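Local coordinates for L-asparaginase I (Vibrio cholerae, PDB 2OCD), which probably hydrolyses L-asparagine to L-aspartate and ammonium, working in the cytoplasm as a homotetrameric type I asparaginase, at residues Ala256-Ala261 and Val266-Leu271; Gln211-Ile216 and Ala308-Leu313. All coordinates share one frame; numbering follows the deposited sequence.

Contact 1 (Ala256-Ala261 and Val266-Leu271); sequences AQLKAA and VIVVNL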
loop_
_atom_site.group_PDB
_atom_site.type_symbol
_atom_site.label_atom_id
_atom_site.label_comp_id
_atom_site.label_asym_id
_atom_site.label_seq_id
_atom_site.Cartn_x
_atom_site.Cartn_y
_atom_site.Cartn_z
ATOM N N ALA B 256 -6.789 -29.406 -32.513
ATOM C CA ALA B 256 -6.572 -30.796 -32.896
ATOM C C ALA B 256 -5.436 -31.496 -32.139
ATOM O O ALA B 256 -5.633 -32.615 -31.647
ATOM C CB ALA B 256 -6.326 -30.897 -34.352
ATOM N N GLN B 257 -4.264 -30.856 -32.036
ATOM C CA GLN B 257 -3.117 -31.460 -31.305
ATOM C C GLN B 257 -3.493 -31.764 -29.873
ATOM O O GLN B 257 -3.224 -32.860 -29.354
ATOM C CB GLN B 257 -1.924 -30.517 -31.228
ATOM C CG GLN B 257 -1.218 -30.219 -32.531
ATOM C CD GLN B 257 -0.653 -31.458 -33.185
ATOM O OE1 GLN B 257 0.107 -32.231 -32.564
ATOM N NE2 GLN B 257 -1.011 -31.660 -34.462
ATOM N N LEU B 258 -4.122 -30.789 -29.226
ATOM C CA LEU B 258 -4.447 -30.945 -27.814
ATOM C C LEU B 258 -5.419 -32.121 -27.630
ATOM O O LEU B 258 -5.198 -32.998 -26.766
ATOM C CB LEU B 258 -4.958 -29.626 -27.218
ATOM C CG LEU B 258 -3.890 -28.507 -27.248
ATOM C CD1 LEU B 258 -4.507 -27.156 -26.907
ATOM C CD2 LEU B 258 -2.679 -28.800 -26.342
ATOM N N LYS B 259 -6.439 -32.178 -28.478
ATOM C CA LYS B 259 -7.374 -33.305 -28.519
ATOM C C LYS B 259 -6.691 -34.663 -28.793
ATOM O O LYS B 259 -6.987 -35.647 -28.140
ATOM C CB LYS B 259 -8.463 -33.059 -29.571
ATOM C CG LYS B 259 -9.740 -33.939 -29.404
ATOM C CD LYS B 259 -10.676 -33.819 -30.640
ATOM C CE LYS B 259 -12.127 -34.378 -30.415
ATOM N NZ LYS B 259 -13.196 -33.286 -30.117
ATOM N N ALA B 260 -5.788 -34.710 -29.757
ATOM C CA ALA B 260 -5.105 -35.934 -30.095
ATOM C C ALA B 260 -4.280 -36.426 -28.875
ATOM O O ALA B 260 -4.230 -37.645 -28.586
ATOM C CB ALA B 260 -4.244 -35.736 -31.367
ATOM N N ALA B 261 -3.702 -35.471 -28.129
ATOM C CA ALA B 261 -2.856 -35.760 -26.963
ATOM C C ALA B 261 -3.672 -36.255 -25.787
ATOM O O ALA B 261 -3.263 -37.190 -25.098
ATOM C CB ALA B 261 -2.067 -34.512 -26.537
ATOM N N VAL B 266 -2.857 -38.048 -22.399
ATOM C CA VAL B 266 -2.026 -36.981 -21.847
ATOM C C VAL B 266 -2.930 -35.998 -21.115
ATOM O O VAL B 266 -3.849 -35.459 -21.699
ATOM C CB VAL B 266 -1.280 -36.187 -22.965
ATOM C CG1 VAL B 266 -0.521 -34.958 -22.379
ATOM C CG2 VAL B 266 -0.360 -37.082 -23.794
ATOM N N ILE B 267 -2.676 -35.726 -19.845
ATOM C CA ILE B 267 -3.508 -34.737 -19.129
ATOM C C ILE B 267 -3.123 -33.301 -19.524
ATOM O O ILE B 267 -1.945 -32.971 -19.685
ATOM C CB ILE B 267 -3.460 -34.946 -17.604
ATOM C CG1 ILE B 267 -4.461 -36.029 -17.200
ATOM C CG2 ILE B 267 -3.823 -33.695 -16.917
ATOM C CD1 ILE B 267 -3.973 -36.868 -16.098
ATOM N N VAL B 268 -4.135 -32.466 -19.720
ATOM C CA VAL B 268 -3.932 -31.172 -20.272
ATOM C C VAL B 268 -4.712 -30.168 -19.411
ATOM O O VAL B 268 -5.953 -30.142 -19.403
ATOM C CB VAL B 268 -4.314 -31.140 -21.765
ATOM C CG1 VAL B 268 -4.083 -29.707 -22.359
ATOM C CG2 VAL B 268 -3.503 -32.195 -22.569
ATOM N N VAL B 269 -3.968 -29.370 -18.648
ATOM C CA VAL B 269 -4.552 -28.530 -17.631
ATOM C C VAL B 269 -4.318 -27.107 -18.061
ATOM O O VAL B 269 -3.242 -26.760 -18.551
ATOM C CB VAL B 269 -3.921 -28.802 -16.238
ATOM C CG1 VAL B 269 -2.438 -28.572 -16.257
ATOM C CG2 VAL B 269 -4.607 -27.962 -15.102
ATOM N N ASN B 270 -5.356 -26.300 -17.916
ATOM C CA ASN B 270 -5.309 -24.949 -18.370
ATOM C C ASN B 270 -5.150 -24.008 -17.164
ATOM O O ASN B 270 -6.075 -23.910 -16.389
ATOM C CB ASN B 270 -6.597 -24.675 -19.176
ATOM C CG ASN B 270 -6.757 -23.204 -19.590
ATOM O OD1 ASN B 270 -5.789 -22.380 -19.511
ATOM N ND2 ASN B 270 -7.970 -22.859 -20.021
ATOM N N LEU B 271 -3.988 -23.361 -16.997
ATOM C CA LEU B 271 -3.816 -22.295 -15.998
ATOM C C LEU B 271 -3.696 -20.932 -16.658
ATOM O O LEU B 271 -3.298 -20.845 -17.793
ATOM C CB LEU B 271 -2.534 -22.451 -15.238
ATOM C CG LEU B 271 -2.178 -23.675 -14.420
ATOM C CD1 LEU B 271 -0.963 -23.276 -13.583
ATOM C CD2 LEU B 271 -3.312 -24.114 -13.511
#

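Contact 2 (Gln211-Ile216 and Ala308-Leu313); sequences QPIGVI and AKLHYL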
loop_
_atom_site.group_PDB
_atom_site.type_symbol
_atom_site.label_atom_id
_atom_site.label_comp_id
_atom_site.label_asym_id
_atom_site.label_seq_id
_atom_site.Cartn_x
_atom_site.Cartn_y
_atom_site.Cartn_z
ATOM N N GLN B 211 8.069 -36.777 -13.454
ATOM C CA GLN B 211 7.119 -37.010 -14.512
ATOM C C GLN B 211 7.461 -36.059 -15.615
ATOM O O GLN B 211 7.784 -34.903 -15.343
ATOM C CB GLN B 211 5.688 -36.725 -14.060
ATOM C CG GLN B 211 5.225 -37.549 -12.873
ATOM C CD GLN B 211 5.022 -39.021 -13.216
ATOM O OE1 GLN B 211 4.712 -39.375 -14.383
ATOM N NE2 GLN B 211 5.218 -39.891 -12.220
ATOM N N PRO B 212 7.392 -36.544 -16.867
ATOM C CA PRO B 212 7.667 -35.730 -18.026
ATOM C C PRO B 212 6.477 -34.815 -18.316
ATOM O O PRO B 212 5.649 -35.126 -19.148
ATOM C CB PRO B 212 7.896 -36.772 -19.124
ATOM C CG PRO B 212 7.015 -37.924 -18.717
ATOM C CD PRO B 212 7.059 -37.937 -17.239
ATOM N N ILE B 213 6.414 -33.695 -17.598
ATOM C CA ILE B 213 5.333 -32.742 -17.712
ATOM C C ILE B 213 5.810 -31.629 -18.614
ATOM O O ILE B 213 6.821 -31.008 -18.331
ATOM C CB ILE B 213 4.972 -32.188 -16.318
ATOM C CG1 ILE B 213 4.464 -33.334 -15.423
ATOM C CG2 ILE B 213 3.902 -31.085 -16.400
ATOM C CD1 ILE B 213 4.402 -32.981 -13.945
ATOM N N GLY B 214 5.087 -31.384 -19.701
ATOM C CA GLY B 214 5.346 -30.225 -20.562
ATOM C C GLY B 214 4.645 -28.990 -20.044
ATOM O O GLY B 214 3.621 -29.092 -19.385
ATOM N N VAL B 215 5.205 -27.815 -20.313
ATOM C CA VAL B 215 4.591 -26.555 -19.911
ATOM C C VAL B 215 4.601 -25.533 -21.053
ATOM O O VAL B 215 5.669 -25.062 -21.407
ATOM C CB VAL B 215 5.362 -25.982 -18.730
ATOM C CG1 VAL B 215 4.698 -24.688 -18.221
ATOM C CG2 VAL B 215 5.479 -27.017 -17.648
ATOM N N ILE B 216 3.441 -25.169 -21.611
ATOM C CA ILE B 216 3.383 -24.229 -22.755
ATOM C C ILE B 216 2.805 -22.872 -22.339
ATOM O O ILE B 216 1.751 -22.804 -21.686
ATOM C CB ILE B 216 2.465 -24.712 -23.914
ATOM C CG1 ILE B 216 2.742 -26.135 -24.341
ATOM C CG2 ILE B 216 2.639 -23.871 -25.184
ATOM C CD1 ILE B 216 1.608 -26.688 -25.270
ATOM N N ALA B 308 3.128 -29.735 -8.903
ATOM C CA ALA B 308 3.079 -30.572 -7.737
ATOM C C ALA B 308 1.985 -31.624 -7.773
ATOM O O ALA B 308 2.244 -32.772 -7.380
ATOM C CB ALA B 308 2.891 -29.737 -6.555
ATOM N N LYS B 309 0.766 -31.204 -8.171
ATOM C CA LYS B 309 -0.460 -31.978 -7.963
ATOM C C LYS B 309 -0.435 -33.053 -9.016
ATOM O O LYS B 309 -0.760 -34.222 -8.743
ATOM C CB LYS B 309 -1.710 -31.090 -8.055
ATOM C CG LYS B 309 -3.068 -31.744 -7.631
ATOM C CD LYS B 309 -4.249 -30.777 -7.780
ATOM C CE LYS B 309 -5.619 -31.308 -7.344
ATOM N NZ LYS B 309 -6.765 -30.278 -7.583
ATOM N N LEU B 310 -0.005 -32.666 -10.219
ATOM C CA LEU B 310 0.212 -33.637 -11.293
ATOM C C LEU B 310 1.255 -34.711 -10.899
ATOM O O LEU B 310 1.066 -35.910 -11.201
ATOM C CB LEU B 310 0.600 -32.934 -12.607
ATOM C CG LEU B 310 -0.528 -32.356 -13.507
ATOM C CD1 LEU B 310 0.004 -31.342 -14.517
ATOM C CD2 LEU B 310 -1.375 -33.423 -14.254
ATOM N N HIS B 311 2.325 -34.318 -10.196
ATOM C CA HIS B 311 3.373 -35.270 -9.835
ATOM C C HIS B 311 2.859 -36.223 -8.745
ATOM O O HIS B 311 3.246 -37.394 -8.649
ATOM C CB HIS B 311 4.614 -34.570 -9.284
ATOM C CG HIS B 311 5.654 -34.164 -10.307
ATOM N ND1 HIS B 311 5.577 -32.990 -11.030
ATOM C CD2 HIS B 311 6.864 -34.711 -10.612
ATOM C CE1 HIS B 311 6.659 -32.874 -11.791
ATOM N NE2 HIS B 311 7.453 -33.905 -11.559
ATOM N N TYR B 312 2.039 -35.683 -7.865
ATOM C CA TYR B 312 1.354 -36.491 -6.856
ATOM C C TYR B 312 0.535 -37.547 -7.554
ATOM O O TYR B 312 0.833 -38.722 -7.382
ATOM C CB TYR B 312 0.462 -35.631 -5.973
ATOM C CG TYR B 312 -0.550 -36.399 -5.195
ATOM C CD1 TYR B 312 -0.166 -37.370 -4.310
ATOM C CD2 TYR B 312 -1.897 -36.137 -5.320
ATOM C CE1 TYR B 312 -1.097 -38.100 -3.578
ATOM C CE2 TYR B 312 -2.843 -36.863 -4.586
ATOM C CZ TYR B 312 -2.428 -37.842 -3.715
ATOM O OH TYR B 312 -3.350 -38.563 -2.962
ATOM N N LEU B 313 -0.438 -37.122 -8.366
ATOM C CA LEU B 313 -1.424 -38.033 -8.958
ATOM C C LEU B 313 -0.860 -38.986 -10.011
ATOM O O LEU B 313 -1.196 -40.193 -10.040
ATOM C CB LEU B 313 -2.574 -37.255 -9.598
ATOM C CG LEU B 313 -3.496 -36.504 -8.641
ATOM C CD1 LEU B 313 -4.234 -35.484 -9.473
ATOM C CD2 LEU B 313 -4.490 -37.435 -7.845
#

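Contact 1 (Ala256-Ala261 and Val266-Leu271)
Ala261, near the C-terminal end of its helix, meets Val266 just ahead of the following strand, and the one polar link of the contact is between their backbones. Val266 N donates to Ala261 O at 2.9 Å with an N-H...O angle of 149°. The bond spans the turn linking helix 252-263 to strand 267-272.

The rest is apolar. The methyl CB of Ala261 lies 4.0 Å from CB of Val266 and about as far from its CG2. Val266 has CG1 anti to its own backbone N (chi1 174°), which leaves CG2 beside that N, on the side where the Ala261 carbonyl sits. One helical turn earlier the touch is lighter and tentative: in one of the two conformers modelled for Leu258, its CD2 is 4.3 Å from Val268 CG1. The gap between the backbones opens in step, from 5.3 Å between the CA atoms of Ala261 and Val266 to 7.6 Å between those of Leu258 and Val268.

This is the second half of a beta-alpha-beta unit made of strand 237-242, helix 252-263 and strand 267-272. In that same conformer Leu258 also reaches Leu240, so the helix appears to lie over two neighbouring parallel strands, which meet each other through Val268 and Met238, while Ile267 and Val269 face helices 303-315 and 320-327.

Contact 2 (Gln211-Ile216 and Ala308-Leu313)
Gln211 lies across the imidazole of His311, and its side chain can be followed outward from the backbone. CB sits over one face of the ring, 4.1 Å above its plane and displaced toward the rim. CG comes next: chi1 of -59° sets it beside the backbone N of Gln211, where it meets His311 CD2 at 4.0 Å. A bend at chi2 (-70°) then carries the amide past the histidine, the two side chains running in opposite directions, with amide and ring planes 78° apart. At the tip, OE1 accepts from Asn236 ND2, while NE2 bonds to Ser315 OG, near the end of the helix that bears the histidine. The glutamine therefore ties the approach to one strand to the end of a helix.

His311 is held from its own helix, through a hydrogen bond between ND1 and Leu307 O. Ile213, the first residue of the strand, points toward the helix, and its CD1 is modelled 4.0 Å from Leu310 CB, though the placing of that methyl is doubtful because it sits too close to the His311 ring. Between Gln211 and Ile213, Pro212 is the centre of an inverse gamma turn.

The contact sets helix 303-315 against 213-217, an outermost strand of the chain's four-stranded parallel sheet. Leu310 extends the packing to Ala237 on the adjacent strand 237-242, and helix 94-104 touches Ala308 and Tyr312. Tyr219 of a second subunit hydrogen-bonds Ile213 O.

How the contacts relate
Both contacts pack a helix on the same four-stranded parallel sheet of the C-terminal region, and their centres are about 13 Å apart. Leu310 joins them directly: its CD2 lies 3.6 Å from CG2 of Ile267, and its CD1 touches Val269, so the helix of contact 2 reaches the strand of contact 1. Helices 252-263 and 303-315 meet opposite faces of strand 267-272, Val268 turning to the first and Ile267 and Val269 to the second. In sequence, contact 1 falls wholly between the two segments of contact 2. Both lie away from the predicted catalytic and substrate residues Thr14, Ser60, Thr91 and Asp92.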